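PDB 7K44: sgbp-b from Bacteroides uniformis, which probably captures xyloglucan at the surface of a human gut bacterium, encoded in a locus devoted to using this polysaccharide. Local coordinates for residues Lys325-Gly329 with Gln330-Cys334; Ser335-Leu338 with Ser339-Val342; Arg302-Lys306 with Gly307-His311. All coordinates share one frame; numbering follows the deposited sequence.

From the N terminus, the three contacts follow one another in series within the xyloglucan-binding domain, none nested in or crossing another. Contact 3 comes first, closing the turn that leaves strand 300-305 on its way to strand 313-316. Contact 1 then bends the loop beyond 313-316 into strand 331-337, and contact 2 turns the chain off the far end of that strand toward helix 347-352. The centres of contacts 1 and 2, which share strand 331-337, lie about 19 Å apart, whereas contacts 2 and 3 meet directly: H311 NE2 lies 3.1 Å from S339 O, and I336 packs on I303. The two antiparallel sheets of the domain are thus joined between 331-337 and 300-305.

Contact 1. Residues Lys325-Gly329 with Gln330-Cys334; sequences KTEVG and QWMQC
M332 reaches back across a type II beta turn, E327 to Q330, so that its sulfur lies opposite the backbone of the residue that opens the turn. M332 SD accepts a weak but nearly straight hydrogen bond from E327 N, 3.5 Å away with an N-H...S angle of 168°. Beside it, M332 CG rests against E327 CB at 4.0 Å, and the sulfur also passes near the CA of T326. The thioether gets there because CG stands anti to the carbonyl carbon (chi1 -53°) and the chain runs on extended to SD before bending at CE. The turn itself is only loosely closed, by a weak bond from Q330 N to E327 O. G329 occupies the third position, where a side chain would jam against the carbonyl oxygen of V328. Farther out, E327 bends at chi2 and sends OE2 to T323 OG1, while T326 OG1 bonds to P318 O; both tie the approach to the turn to earlier residues of the same loop. G329, within the turn, and M332, beyond it, pair through their backbones with strand 283-291. A water reinforces the closure, reconciling two acceptors that face each other: it donates to E327 O at 2.6 Å and to Q330 O at 2.7 Å.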
loop_
_atom_site.group_PDB
_atom_site.type_symbol
_atom_site.label_atom_id
_atom_site.label_comp_id
_atom_site.label_asym_id
_atom_site.label_seq_id
_atom_site.Cartn_x
_atom_site.Cartn_y
_atom_site.Cartn_z
ATOM N N LYS A 325 -9.511 2.571 5.919
ATOM C CA LYS A 325 -10.890 2.854 5.541
ATOM C C LYS A 325 -11.352 1.882 4.464
ATOM O O LYS A 325 -10.548 1.194 3.834
ATOM C CB LYS A 325 -11.060 4.306 5.068
ATOM C CG LYS A 325 -10.368 5.292 5.994
ATOM C CD LYS A 325 -10.382 6.716 5.477
ATOM C CE LYS A 325 -10.074 7.680 6.628
ATOM N NZ LYS A 325 -9.875 9.090 6.194
ATOM N N THR A 326 -12.667 1.834 4.253
ATOM C CA THR A 326 -13.209 1.033 3.162
ATOM C C THR A 326 -12.929 1.736 1.843
ATOM O O THR A 326 -13.236 2.922 1.686
ATOM C CB THR A 326 -14.714 0.860 3.343
ATOM O OG1 THR A 326 -14.990 0.376 4.661
ATOM C CG2 THR A 326 -15.272 -0.120 2.305
ATOM N N GLU A 327 -12.331 1.015 0.902
ATOM C CA GLU A 327 -11.995 1.547 -0.413
ATOM C C GLU A 327 -12.969 0.949 -1.422
ATOM O O GLU A 327 -12.697 -0.090 -2.026
ATOM C CB GLU A 327 -10.555 1.219 -0.778
ATOM C CG GLU A 327 -9.544 1.753 0.202
ATOM C CD GLU A 327 -9.537 3.268 0.258
ATOM O OE1 GLU A 327 -9.674 3.910 -0.810
ATOM O OE2 GLU A 327 -9.394 3.814 1.374
ATOM N N VAL A 328 -14.090 1.640 -1.628
ATOM C CA VAL A 328 -15.136 1.140 -2.512
ATOM C C VAL A 328 -14.615 1.006 -3.936
ATOM O O VAL A 328 -13.939 1.900 -4.465
ATOM C CB VAL A 328 -16.383 2.035 -2.405
ATOM C CG1 VAL A 328 -17.480 1.558 -3.347
ATOM C CG2 VAL A 328 -16.885 2.055 -0.965
ATOM N N GLY A 329 -14.893 -0.134 -4.557
ATOM C CA GLY A 329 -14.526 -0.325 -5.941
ATOM C C GLY A 329 -13.114 -0.792 -6.194
ATOM O O GLY A 329 -12.667 -0.763 -7.349
ATOM N N GLN A 330 -12.394 -1.238 -5.171
ATOM C CA GLN A 330 -11.014 -1.687 -5.325
ATOM C C GLN A 330 -10.766 -2.835 -4.357
ATOM O O GLN A 330 -11.265 -2.792 -3.231
ATOM C CB GLN A 330 -10.059 -0.524 -4.998
ATOM C CG GLN A 330 -8.701 -0.903 -4.397
ATOM C CD GLN A 330 -7.623 -1.097 -5.454
ATOM O OE1 GLN A 330 -7.533 -0.329 -6.413
ATOM N NE2 GLN A 330 -6.806 -2.133 -5.289
ATOM N N TRP A 331 -9.973 -3.818 -4.771
ATOM C CA TRP A 331 -9.587 -4.879 -3.849
ATOM C C TRP A 331 -8.733 -4.307 -2.718
ATOM O O TRP A 331 -7.779 -3.560 -2.963
ATOM C CB TRP A 331 -8.796 -5.946 -4.597
ATOM C CG TRP A 331 -9.644 -6.890 -5.382
ATOM C CD1 TRP A 331 -9.852 -6.880 -6.729
ATOM C CD2 TRP A 331 -10.397 -8.006 -4.867
ATOM N NE1 TRP A 331 -10.689 -7.917 -7.085
ATOM C CE2 TRP A 331 -11.039 -8.623 -5.963
ATOM C CE3 TRP A 331 -10.590 -8.542 -3.583
ATOM C CZ2 TRP A 331 -11.852 -9.770 -5.822
ATOM C CZ3 TRP A 331 -11.410 -9.668 -3.438
ATOM C CH2 TRP A 331 -12.039 -10.266 -4.550
ATOM N N MET A 332 -9.073 -4.661 -1.484
ATOM C CA MET A 332 -8.336 -4.274 -0.289
ATOM C C MET A 332 -7.752 -5.501 0.394
ATOM O O MET A 332 -8.330 -6.591 0.360
ATOM C CB MET A 332 -9.282 -3.709 0.772
ATOM C CG MET A 332 -10.207 -2.603 0.365
ATOM S SD MET A 332 -11.115 -2.126 1.851
ATOM C CE MET A 332 -12.408 -3.375 1.942
ATOM N N GLN A 333 -6.646 -5.304 1.106
ATOM C CA GLN A 333 -6.162 -6.298 2.048
ATOM C C GLN A 333 -6.686 -5.969 3.436
ATOM O O GLN A 333 -6.549 -4.839 3.914
ATOM C CB GLN A 333 -4.639 -6.315 2.072
ATOM C CG GLN A 333 -4.075 -7.161 3.191
ATOM C CD GLN A 333 -2.571 -7.214 3.162
ATOM O OE1 GLN A 333 -1.973 -7.927 2.359
ATOM N NE2 GLN A 333 -1.943 -6.454 4.051
ATOM N N CYS A 334 -7.262 -6.969 4.089
ATOM C CA CYS A 334 -7.865 -6.834 5.408
ATOM C C CYS A 334 -7.192 -7.835 6.334
ATOM O O CYS A 334 -7.105 -9.019 6.000
ATOM C CB CYS A 334 -9.346 -7.190 5.319
ATOM S SG CYS A 334 -10.316 -6.084 4.214
HETATM O O HOH W 1 -13.173 -2.600 -1.392
#

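Contact 2. Residues Ser335-Leu338 with Ser339-Val342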
loop_
_atom_site.group_PDB
_atom_site.type_symbol
_atom_site.label_atom_id
_atom_site.label_comp_id
_atom_site.label_asym_id
_atom_site.label_seq_id
_atom_site.Cartn_x
_atom_site.Cartn_y
_atom_site.Cartn_z
ATOM N N SER A 335 -6.739 -7.378 7.501
ATOM C CA SER A 335 -6.087 -8.245 8.476
ATOM C C SER A 335 -6.822 -8.199 9.811
ATOM O O SER A 335 -7.251 -7.128 10.259
ATOM C CB SER A 335 -4.612 -7.870 8.699
ATOM O OG SER A 335 -3.863 -7.905 7.492
ATOM N N ILE A 336 -6.946 -9.362 10.442
ATOM C CA ILE A 336 -7.506 -9.486 11.788
ATOM C C ILE A 336 -6.510 -10.253 12.647
ATOM O O ILE A 336 -6.075 -11.344 12.253
ATOM C CB ILE A 336 -8.859 -10.210 11.751
ATOM C CG1 ILE A 336 -9.865 -9.389 10.939
ATOM C CG2 ILE A 336 -9.365 -10.483 13.172
ATOM C CD1 ILE A 336 -11.253 -9.882 11.041
ATOM N N PRO A 337 -6.109 -9.738 13.808
ATOM C CA PRO A 337 -5.125 -10.462 14.616
ATOM C C PRO A 337 -5.664 -11.830 14.994
ATOM O O PRO A 337 -6.809 -11.965 15.436
ATOM C CB PRO A 337 -4.952 -9.564 15.849
ATOM C CG PRO A 337 -5.358 -8.187 15.374
ATOM C CD PRO A 337 -6.498 -8.455 14.417
ATOM N N LEU A 338 -4.826 -12.851 14.821
ATOM C CA LEU A 338 -5.266 -14.210 15.110
ATOM C C LEU A 338 -5.581 -14.388 16.586
ATOM O O LEU A 338 -6.439 -15.208 16.948
ATOM C CB LEU A 338 -4.222 -15.221 14.636
ATOM C CG LEU A 338 -4.675 -16.672 14.504
ATOM C CD1 LEU A 338 -5.809 -16.797 13.471
ATOM C CD2 LEU A 338 -3.490 -17.536 14.127
ATOM N N SER A 339 -4.910 -13.625 17.454
ATOM C CA SER A 339 -5.223 -13.698 18.876
ATOM C C SER A 339 -6.616 -13.168 19.208
ATOM O O SER A 339 -7.089 -13.408 20.322
ATOM C CB SER A 339 -4.140 -12.993 19.708
ATOM O OG SER A 339 -4.110 -11.605 19.439
ATOM N N GLU A 340 -7.280 -12.457 18.283
ATOM C CA GLU A 340 -8.672 -12.069 18.479
ATOM C C GLU A 340 -9.638 -13.167 18.057
ATOM O O GLU A 340 -10.852 -13.007 18.224
ATOM C CB GLU A 340 -9.006 -10.797 17.690
ATOM C CG GLU A 340 -8.293 -9.521 18.146
ATOM C CD GLU A 340 -8.848 -8.926 19.438
ATOM O OE1 GLU A 340 -9.812 -9.477 20.010
ATOM O OE2 GLU A 340 -8.319 -7.876 19.865
ATOM N N LEU A 341 -9.125 -14.261 17.501
ATOM C CA LEU A 341 -9.958 -15.311 16.944
ATOM C C LEU A 341 -9.716 -16.682 17.545
ATOM O O LEU A 341 -10.557 -17.572 17.364
ATOM C CB LEU A 341 -9.732 -15.433 15.431
ATOM C CG LEU A 341 -10.180 -14.258 14.585
ATOM C CD1 LEU A 341 -9.558 -14.346 13.188
ATOM C CD2 LEU A 341 -11.694 -14.275 14.521
ATOM N N VAL A 342 -8.588 -16.902 18.218
ATOM C CA VAL A 342 -8.212 -18.234 18.671
ATOM C C VAL A 342 -7.809 -18.184 20.139
ATOM O O VAL A 342 -7.230 -17.199 20.606
ATOM C CB VAL A 342 -7.096 -18.874 17.810
ATOM C CG1 VAL A 342 -7.432 -18.758 16.311
ATOM C CG2 VAL A 342 -5.723 -18.257 18.119
#
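I336 presses its CG2 methyl against the fork of L341, 3.9 Å from CD1 and only slightly farther from CG, the two side chains crossing at about a right angle. On the next shoulder of the bend, L338 offers its branch point to V342: L338 CG faces both valine methyls, and L338 CD1 lies 3.8 Å from V342 CG1. V342 CG2, set between its own backbone N and carbonyl carbon, leans over the leucine carbonyl, 3.3 Å from L338 O. What brings these bumps and hollows together is a short 3-10 turn at the end of strand 331-337. P337 O receives E340 N at 2.9 Å, and L338 O receives L341 N at the same length; in both bonds the donor stands well above the carbonyl plane, by 56° and 60°. L338 O also takes a weak bond from V342 N. Toward the surface, P337 CB lies alongside E340 CG at 4.1 Å. On the inner side, I336 and L341 fit against I303 and Y313 of the facing sheet, while L338 and V342 meet helix 347-352 through W347 and F350.

Contact 3. Residues Arg302-Lys306 with Gly307-His311; sequences RIYLK and GNEAH
The Y304 ring carries E309 on one face: CG of the glutamate lies over the ring, 3.7 Å from its centroid and 14° off the normal, a CH-pi contact. G307 CA comes to the ring's edge near CD2. The R302 guanidinium has Y304 CE1 over the centre of one face, while E309 OE1 lies at its edge, near its plane. That oxygen receives both terminal nitrogens in an end-on salt bridge, NH2 at 2.8 Å and NH1 at 2.9 Å, arriving from the same face of the carboxylate. The guanidinium and carboxylate planes are turned 62° apart, so that NH1 meets OE1 on its anti side and NH2 from above. R302 CG lies between its backbone N and carbonyl carbon (chi1 81°), and the chain extends from there to NE, which carries the guanidinium alongside the Y304 ring to E309. A leucine in place of R302 would probably leave the E309 carboxylate without its positive mate and free to turn over the tyrosine.

The backbone forms a type I' beta turn from L305 to N308, with K306 and G307 at positive phi. It opens the connection between the antiparallel neighbours 300-305 and 313-316 at one side of the five-stranded sheet, where I303 pairs with Y313. N308 N closes the turn on L305 O at 3.0 Å, and an inverse gamma turn centred on N308 follows. One water links Y304 O with G307 N, and another joins L305 N to N308 O.

Strand 357-364 lies alongside, pairing through the backbone with R302 and Y304, and its Q361 OE1 is a second partner for R302 NH2. N308 ND2 reaches D343, and the K306 ammonium bonds to F350 O of helix 347-352 and to R353 O just beyond it, with a cation-pi contact to the F350 ring.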
loop_
_atom_site.group_PDB
_atom_site.type_symbol
_atom_site.label_atom_id
_atom_site.label_comp_id
_atom_site.label_asym_id
_atom_site.label_seq_id
_atom_site.Cartn_x
_atom_site.Cartn_y
_atom_site.Cartn_z
ATOM N N ARG A 302 -19.153 -10.840 11.741
ATOM C CA ARG A 302 -18.361 -11.572 12.705
ATOM C C ARG A 302 -17.580 -12.660 11.987
ATOM O O ARG A 302 -17.966 -13.128 10.903
ATOM C CB ARG A 302 -19.202 -12.146 13.844
ATOM C CG ARG A 302 -19.895 -13.419 13.510
ATOM C CD ARG A 302 -20.402 -14.047 14.794
ATOM N NE ARG A 302 -21.382 -15.082 14.521
ATOM C CZ ARG A 302 -21.618 -16.125 15.313
ATOM N NH1 ARG A 302 -20.932 -16.289 16.442
ATOM N NH2 ARG A 302 -22.534 -17.011 14.964
ATOM N N ILE A 303 -16.459 -13.030 12.582
ATOM C CA ILE A 303 -15.564 -14.045 12.055
ATOM C C ILE A 303 -15.252 -15.013 13.182
ATOM O O ILE A 303 -15.021 -14.595 14.320
ATOM C CB ILE A 303 -14.276 -13.395 11.507
ATOM C CG1 ILE A 303 -14.633 -12.364 10.426
ATOM C CG2 ILE A 303 -13.297 -14.457 11.020
ATOM C CD1 ILE A 303 -13.507 -11.954 9.536
ATOM N N TYR A 304 -15.281 -16.308 12.894
ATOM C CA TYR A 304 -14.859 -17.285 13.886
ATOM C C TYR A 304 -14.261 -18.498 13.181
ATOM O O TYR A 304 -14.623 -18.818 12.040
ATOM C CB TYR A 304 -15.983 -17.639 14.888
ATOM C CG TYR A 304 -17.190 -18.310 14.290
ATOM C CD1 TYR A 304 -18.251 -17.560 13.793
ATOM C CD2 TYR A 304 -17.270 -19.687 14.235
ATOM C CE1 TYR A 304 -19.370 -18.197 13.232
ATOM C CE2 TYR A 304 -18.372 -20.326 13.676
ATOM C CZ TYR A 304 -19.411 -19.573 13.187
ATOM O OH TYR A 304 -20.492 -20.215 12.631
ATOM N N LEU A 305 -13.315 -19.150 13.857
ATOM C CA LEU A 305 -12.521 -20.225 13.281
ATOM C C LEU A 305 -12.722 -21.514 14.067
ATOM O O LEU A 305 -12.798 -21.499 15.303
ATOM C CB LEU A 305 -11.033 -19.878 13.284
ATOM C CG LEU A 305 -10.681 -18.515 12.690
ATOM C CD1 LEU A 305 -9.173 -18.302 12.724
ATOM C CD2 LEU A 305 -11.174 -18.448 11.259
ATOM N N LYS A 306 -12.793 -22.623 13.330
ATOM C CA LYS A 306 -12.930 -23.968 13.901
ATOM C C LYS A 306 -14.105 -24.074 14.868
ATOM O O LYS A 306 -14.071 -24.837 15.840
ATOM C CB LYS A 306 -11.610 -24.465 14.505
ATOM C CG LYS A 306 -10.549 -24.740 13.450
ATOM C CD LYS A 306 -9.287 -25.356 14.035
ATOM C CE LYS A 306 -8.333 -25.791 12.946
ATOM N NZ LYS A 306 -7.263 -26.678 13.489
ATOM N N GLY A 307 -15.175 -23.332 14.583
ATOM C CA GLY A 307 -16.382 -23.427 15.382
ATOM C C GLY A 307 -16.311 -22.742 16.719
ATOM O O GLY A 307 -17.244 -22.882 17.512
ATOM N N ASN A 308 -15.241 -21.989 16.991
ATOM C CA ASN A 308 -15.047 -21.374 18.304
ATOM C C ASN A 308 -15.751 -20.017 18.325
ATOM O O ASN A 308 -15.139 -18.946 18.282
ATOM C CB ASN A 308 -13.561 -21.277 18.633
ATOM C CG ASN A 308 -13.309 -20.908 20.076
ATOM O OD1 ASN A 308 -14.246 -20.629 20.819
ATOM N ND2 ASN A 308 -12.041 -20.900 20.482
ATOM N N GLU A 309 -17.085 -20.088 18.373
ATOM C CA GLU A 309 -17.885 -18.874 18.454
ATOM C C GLU A 309 -17.603 -18.099 19.733
ATOM O O GLU A 309 -17.737 -16.871 19.749
ATOM C CB GLU A 309 -19.373 -19.202 18.333
ATOM C CG GLU A 309 -19.729 -19.866 17.025
ATOM C CD GLU A 309 -21.225 -20.000 16.839
ATOM O OE1 GLU A 309 -21.924 -18.972 16.940
ATOM O OE2 GLU A 309 -21.697 -21.135 16.599
ATOM N N ALA A 310 -17.187 -18.793 20.796
ATOM C CA ALA A 310 -16.873 -18.122 22.053
ATOM C C ALA A 310 -15.750 -17.109 21.890
ATOM O O ALA A 310 -15.696 -16.121 22.630
ATOM C CB ALA A 310 -16.501 -19.154 23.117
ATOM N N HIS A 311 -14.845 -17.333 20.938
ATOM C CA HIS A 311 -13.756 -16.404 20.661
ATOM C C HIS A 311 -13.932 -15.695 19.320
ATOM O O HIS A 311 -12.951 -15.329 18.668
ATOM C CB HIS A 311 -12.394 -17.096 20.750
ATOM C CG HIS A 311 -11.273 -16.178 21.145
ATOM N ND1 HIS A 311 -10.530 -16.363 22.292
ATOM C CD2 HIS A 311 -10.772 -15.068 20.549
ATOM C CE1 HIS A 311 -9.618 -15.411 22.382
ATOM N NE2 HIS A 311 -9.745 -14.611 21.338
HETATM O O HOH W 2 -15.621 -21.603 12.285
HETATM O O HOH W 3 -13.111 -18.022 16.513
#